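PDB 3N1U: hydrolase, HAD superfamily, subfamily III A from Legionella pneumophila, which probably hydrolyses 3-deoxy-D-manno-octulosonate 8-phosphate to KDO and inorganic phosphate, a magnesium-dependent step of lipopolysaccharide biosynthesis. Local coordinates for residues V93-A98 and L120-L125. Sequence-based numbering, arbitrary orientation.
Sequences VDKRSA and LPDLPL
K95 NZ forms a salt bridge with D122 OD1 at 2.6 Å, on the syn lone pair of that oxygen. The lysine chain is extended beyond CG and carries the ammonium past P121 O to the buried carboxylate. NZ also bonds I68 O and the Y115 hydroxyl, and pairs with D25. D122 OD2 accepts from D118 N and D119 N, so both ends of the carboxylate are fixed. The network adjoins calcium ligands D25 and D118, consistent with the lysine and second aspartate of a HAD phosphatase active site.

Around the buried lysine's stem the packing mixes carbon and backbone oxygen. L125 CD1 lies 3.8 Å from K95 CB, and P121 CB sits 3.6 Å from V93 O. A water links K95 N to P121 O, and M53 of a second subunit packs on P121.

The solvent side is looser. Exposed R96 crosses P124 at about a right angle, with CG and CD both 4.1 Å from P124 CB. In R96, chi3 (-68°) turns NE toward D94 OD1, and NE and NH2 grip the carboxylate side-on. D94 OD1 also caps R96 N.

The contact joins helix 96-106 and the turn before it to helix 123-128. L125 and A98 both rest on I68 of strand 64-68.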
loop_
_atom_site.group_PDB
_atom_site.type_symbol
_atom_site.label_atom_id
_atom_site.label_comp_id
_atom_site.label_asym_id
_atom_site.label_seq_id
_atom_site.Cartn_x
_atom_site.Cartn_y
_atom_site.Cartn_z
ATOM N N VAL A 93 -19.649 4.927 -19.022
ATOM C CA VAL A 93 -20.145 5.402 -17.732
ATOM C C VAL A 93 -21.293 4.488 -17.310
ATOM O O VAL A 93 -21.305 3.964 -16.192
ATOM C CB VAL A 93 -20.644 6.862 -17.817
ATOM C CG1 VAL A 93 -21.566 7.188 -16.634
ATOM C CG2 VAL A 93 -19.446 7.822 -17.906
ATOM N N ASP A 94 -22.269 4.340 -18.207
ATOM C CA ASP A 94 -23.216 3.226 -18.140
ATOM C C ASP A 94 -22.631 2.113 -19.025
ATOM O O ASP A 94 -22.319 2.376 -20.195
ATOM C CB ASP A 94 -24.602 3.638 -18.657
ATOM C CG ASP A 94 -25.685 2.616 -18.310
ATOM O OD1 ASP A 94 -25.638 1.472 -18.817
ATOM O OD2 ASP A 94 -26.609 2.963 -17.544
ATOM N N LYS A 95 -22.506 0.904 -18.459
ATOM C CA LYS A 95 -21.760 -0.229 -19.058
ATOM C C LYS A 95 -22.639 -1.233 -19.830
ATOM O O LYS A 95 -22.117 -2.140 -20.488
ATOM C CB LYS A 95 -20.990 -0.974 -17.961
ATOM C CG LYS A 95 -19.896 -0.083 -17.269
ATOM C CD LYS A 95 -19.008 -0.913 -16.336
ATOM C CE LYS A 95 -17.803 -0.062 -15.847
ATOM N NZ LYS A 95 -16.934 -0.858 -14.950
ATOM N N ARG A 96 -23.956 -1.052 -19.756
ATOM C CA ARG A 96 -24.905 -2.037 -20.337
ATOM C C ARG A 96 -24.708 -2.148 -21.829
ATOM O O ARG A 96 -24.750 -3.245 -22.394
ATOM C CB ARG A 96 -26.358 -1.660 -19.994
ATOM C CG ARG A 96 -26.659 -1.836 -18.473
ATOM C CD ARG A 96 -28.061 -1.403 -18.108
ATOM N NE ARG A 96 -28.246 0.038 -18.232
ATOM C CZ ARG A 96 -29.420 0.654 -18.310
ATOM N NH1 ARG A 96 -30.559 -0.040 -18.308
ATOM N NH2 ARG A 96 -29.453 1.975 -18.408
ATOM N N SER A 97 -24.511 -1.001 -22.488
ATOM C CA SER A 97 -24.385 -0.989 -23.957
ATOM C C SER A 97 -23.091 -1.686 -24.443
ATOM O O SER A 97 -23.076 -2.407 -25.457
ATOM C CB SER A 97 -24.470 0.457 -24.476
ATOM O OG SER A 97 -24.333 0.431 -25.868
ATOM N N ALA A 98 -21.999 -1.498 -23.715
ATOM C CA ALA A 98 -20.781 -2.224 -24.075
ATOM C C ALA A 98 -20.956 -3.747 -23.891
ATOM O O ALA A 98 -20.427 -4.526 -24.667
ATOM C CB ALA A 98 -19.569 -1.736 -23.229
ATOM N N LEU A 120 -21.201 0.805 -8.299
ATOM C CA LEU A 120 -22.594 0.720 -8.728
ATOM C C LEU A 120 -22.785 0.548 -10.232
ATOM O O LEU A 120 -23.717 -0.134 -10.634
ATOM C CB LEU A 120 -23.380 1.941 -8.189
ATOM C CG LEU A 120 -23.194 2.132 -6.670
ATOM C CD1 LEU A 120 -23.924 3.432 -6.283
ATOM C CD2 LEU A 120 -23.814 0.957 -5.927
ATOM N N PRO A 121 -21.929 1.170 -11.072
ATOM C CA PRO A 121 -22.174 0.944 -12.527
ATOM C C PRO A 121 -21.921 -0.489 -13.016
ATOM O O PRO A 121 -22.422 -0.872 -14.088
ATOM C CB PRO A 121 -21.265 1.962 -13.218
ATOM C CG PRO A 121 -20.921 3.035 -12.044
ATOM C CD PRO A 121 -20.836 2.145 -10.831
ATOM N N ASP A 122 -21.249 -1.294 -12.191
ATOM C CA ASP A 122 -21.060 -2.727 -12.473
ATOM C C ASP A 122 -22.281 -3.566 -12.099
ATOM O O ASP A 122 -22.425 -4.695 -12.556
ATOM C CB ASP A 122 -19.844 -3.258 -11.701
ATOM C CG ASP A 122 -18.568 -2.505 -12.010
ATOM O OD1 ASP A 122 -18.236 -2.299 -13.209
ATOM O OD2 ASP A 122 -17.875 -2.106 -11.039
ATOM N N LEU A 123 -23.131 -3.031 -11.230
ATOM C CA LEU A 123 -24.250 -3.820 -10.687
ATOM C C LEU A 123 -25.183 -4.506 -11.722
ATOM O O LEU A 123 -25.474 -5.690 -11.587
ATOM C CB LEU A 123 -25.120 -2.937 -9.769
ATOM C CG LEU A 123 -24.962 -3.194 -8.286
ATOM C CD1 LEU A 123 -25.986 -2.245 -7.628
ATOM C CD2 LEU A 123 -25.321 -4.690 -8.053
ATOM N N PRO A 124 -25.655 -3.770 -12.741
ATOM C CA PRO A 124 -26.550 -4.450 -13.707
ATOM C C PRO A 124 -25.855 -5.579 -14.470
ATOM O O PRO A 124 -26.522 -6.541 -14.828
ATOM C CB PRO A 124 -26.921 -3.335 -14.689
ATOM C CG PRO A 124 -26.686 -2.022 -13.902
ATOM C CD PRO A 124 -25.528 -2.321 -13.020
ATOM N N LEU A 125 -24.550 -5.440 -14.755
ATOM C CA LEU A 125 -23.805 -6.511 -15.391
ATOM C C LEU A 125 -23.580 -7.691 -14.443
ATOM O O LEU A 125 -23.777 -8.855 -14.811
ATOM C CB LEU A 125 -22.499 -5.986 -16.007
ATOM C CG LEU A 125 -22.749 -4.936 -17.115
ATOM C CD1 LEU A 125 -21.442 -4.790 -17.863
ATOM C CD2 LEU A 125 -23.843 -5.387 -18.070
HETATM O O HOH W 1 -23.816 0.475 -15.833
#